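Local coordinates for alkaline phosphatase (Thermus thermophilus, PDB 7KWD), which probably hydrolyses phosphate monoesters as a homodimeric, zinc- and magnesium-dependent alkaline phosphatase, at residues W395-G398 and V399-V403. Sequence-based numbering, arbitrary orientation.
Sequences WPEG and VRQGV
Between Glu397 and Gly402 the backbone folds back on itself in a tight loop without regular secondary structure, bringing Gly398 CA to 3.2 Å from Gln401 O and Gly402 CA to 3.4 Å from Gly398 O, two CA-H...O contacts across the bend. Inside this curve lies the carboxylate of Glu397, which takes three successive backbone N-H groups. Its chain reaches them by curling: CG sits between the backbone N and the carbonyl carbon (chi1 54°), and a second bend at chi2 turns the acid toward the residues that follow. OE1 accepts two bonds. Val399 N meets it at 2.7 Å from well above the carboxylate plane, 44° out, whereas Arg400 N, at 2.9 Å, comes in on the syn side much nearer that plane, with a more bent N-H...O angle of 137°. OE2 uses its syn lone pair for Gln401 N, 2.8 Å away. With both oxygens engaged, the rotation of the carboxylate is fixed; the converging N-H dipoles would be expected to stabilise its negative charge. Two aliphatic carbons also lie against OE2, Arg400 CB at 3.3 Å and Gln401 CB at 3.4 Å. From these carbons the two side chains run the same general way to different partners: Gln401 OE1 bonds to Trp411 NE1 and NE2 to Asn281, while the extended Arg400 makes a cation-pi contact with Trp411 of the second subunit. The arrangement is a tight, irregular turn held by a side-chain carboxylate, in the connection between helices 379-391 and 406-412; it lies at the dimer interface, its Gly402 end about 8 Å from the side chain of the zinc ligand His279.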
ATOM      1  N   TRP A 395     -13.225  -2.321  21.853  1.00 38.71           N
ATOM      2  CA  TRP A 395     -12.606  -3.620  21.682  1.00 34.06           C
ATOM      3  C   TRP A 395     -12.032  -3.774  20.284  1.00 33.08           C
ATOM      4  O   TRP A 395     -12.686  -3.434  19.295  1.00 31.71           O
ATOM      5  CB  TRP A 395     -13.634  -4.747  21.930  1.00 39.23           C
ATOM      6  CG  TRP A 395     -12.978  -6.041  22.168  1.00 41.34           C
ATOM      7  CD1 TRP A 395     -12.459  -6.492  23.346  1.00 43.67           C
ATOM      8  CD2 TRP A 395     -12.734  -7.065  21.202  1.00 39.88           C
ATOM      9  NE1 TRP A 395     -11.907  -7.741  23.170  1.00 39.99           N
ATOM     10  CE2 TRP A 395     -12.070  -8.116  21.862  1.00 44.66           C
ATOM     11  CE3 TRP A 395     -13.017  -7.199  19.841  1.00 37.15           C
ATOM     12  CZ2 TRP A 395     -11.692  -9.282  21.208  1.00 42.23           C
ATOM     13  CZ3 TRP A 395     -12.649  -8.359  19.201  1.00 34.95           C
ATOM     14  CH2 TRP A 395     -12.000  -9.381  19.880  1.00 39.95           C
ATOM     15  N   PRO A 396     -10.808  -4.316  20.174  1.00 39.17           N
ATOM     16  CA  PRO A 396      -9.944  -4.760  21.270  1.00 38.23           C
ATOM     17  C   PRO A 396      -9.337  -3.620  22.072  1.00 37.67           C
ATOM     18  O   PRO A 396      -8.914  -3.817  23.210  1.00 38.66           O
ATOM     19  CB  PRO A 396      -8.839  -5.548  20.550  1.00 41.48           C
ATOM     20  CG  PRO A 396      -8.865  -5.043  19.172  1.00 35.75           C
ATOM     21  CD  PRO A 396     -10.291  -4.767  18.868  1.00 38.59           C
ATOM     22  N   GLU A 397      -9.270  -2.441  21.479  1.00 33.07           N
ATOM     23  CA  GLU A 397      -8.683  -1.290  22.157  1.00 34.88           C
ATOM     24  C   GLU A 397      -8.970  -0.063  21.299  1.00 33.48           C
ATOM     25  O   GLU A 397      -9.708  -0.125  20.312  1.00 29.22           O
ATOM     26  CB  GLU A 397      -7.195  -1.490  22.422  1.00 32.64           C
ATOM     27  CG  GLU A 397      -6.332  -1.841  21.216  1.00 34.78           C
ATOM     28  CD  GLU A 397      -6.004  -0.620  20.403  1.00 35.90           C
ATOM     29  OE1 GLU A 397      -5.358   0.325  20.947  1.00 35.56           O
ATOM     30  OE2 GLU A 397      -6.425  -0.583  19.252  1.00 31.46           O
ATOM     31  N   GLY A 398      -8.421   1.067  21.723  1.00 30.89           N
ATOM     32  CA  GLY A 398      -8.842   2.320  21.128  1.00 29.94           C
ATOM     33  C   GLY A 398      -7.715   3.284  20.838  1.00 29.82           C
ATOM     34  O   GLY A 398      -7.960   4.478  20.649  1.00 31.48           O
ATOM     35  N   VAL A 399      -6.479   2.791  20.783  1.00 32.73           N
ATOM     36  CA  VAL A 399      -5.323   3.615  20.431  1.00 33.21           C
ATOM     37  C   VAL A 399      -4.800   3.270  19.039  1.00 37.56           C
ATOM     38  O   VAL A 399      -4.732   4.127  18.157  1.00 29.44           O
ATOM     39  CB  VAL A 399      -4.210   3.485  21.494  1.00 29.55           C
ATOM     40  CG1 VAL A 399      -2.969   4.298  21.103  1.00 32.42           C
ATOM     41  CG2 VAL A 399      -4.770   3.944  22.836  1.00 37.28           C
ATOM     42  N   ARG A 400      -4.371   2.032  18.840  1.00 35.09           N
ATOM     43  CA  ARG A 400      -4.131   1.570  17.484  1.00 30.44           C
ATOM     44  C   ARG A 400      -5.395   1.718  16.665  1.00 31.54           C
ATOM     45  O   ARG A 400      -5.375   2.257  15.545  1.00 27.39           O
ATOM     46  CB  ARG A 400      -3.657   0.127  17.511  1.00 33.28           C
ATOM     47  CG  ARG A 400      -3.703  -0.577  16.171  1.00 32.73           C
ATOM     48  CD  ARG A 400      -2.760  -1.760  16.194  1.00 32.38           C
ATOM     49  NE  ARG A 400      -3.202  -2.769  15.245  1.00 28.87           N
ATOM     50  CZ  ARG A 400      -2.623  -3.952  15.106  1.00 27.94           C
ATOM     51  NH1 ARG A 400      -1.590  -4.254  15.876  1.00 31.24           N
ATOM     52  NH2 ARG A 400      -3.091  -4.820  14.211  1.00 29.67           N
ATOM     53  N   GLN A 401      -6.526   1.310  17.241  1.00 29.40           N
ATOM     54  CA  GLN A 401      -7.838   1.473  16.615  1.00 27.64           C
ATOM     55  C   GLN A 401      -8.489   2.738  17.181  1.00 32.88           C
ATOM     56  O   GLN A 401      -9.409   2.691  17.997  1.00 33.80           O
ATOM     57  CB  GLN A 401      -8.672   0.224  16.844  1.00 29.67           C
ATOM     58  CG  GLN A 401      -8.053  -1.087  16.308  1.00 32.53           C
ATOM     59  CD  GLN A 401      -8.279  -1.327  14.807  1.00 30.00           C
ATOM     60  OE1 GLN A 401      -7.940  -2.397  14.294  1.00 28.64           O
ATOM     61  NE2 GLN A 401      -8.833  -0.331  14.107  1.00 24.42           N
ATOM     62  N   GLY A 402      -8.049   3.885  16.688  1.00 29.73           N
ATOM     63  CA  GLY A 402      -8.306   5.162  17.323  1.00 25.87           C
ATOM     64  C   GLY A 402      -9.605   5.854  16.966  1.00 31.35           C
ATOM     65  O   GLY A 402      -9.840   6.985  17.396  1.00 29.56           O
ATOM     66  N   VAL A 403     -10.467   5.227  16.193  1.00 30.64           N
ATOM     67  CA  VAL A 403     -11.718   5.834  15.763  1.00 29.54           C
ATOM     68  C   VAL A 403     -12.857   4.963  16.281  1.00 32.80           C
ATOM     69  O   VAL A 403     -12.972   3.781  15.911  1.00 32.92           O
ATOM     70  CB  VAL A 403     -11.756   5.995  14.239  1.00 30.34           C
ATOM     71  CG1 VAL A 403     -13.138   6.441  13.794  1.00 32.51           C
ATOM     72  CG2 VAL A 403     -10.664   7.008  13.793  1.00 29.88           C
TER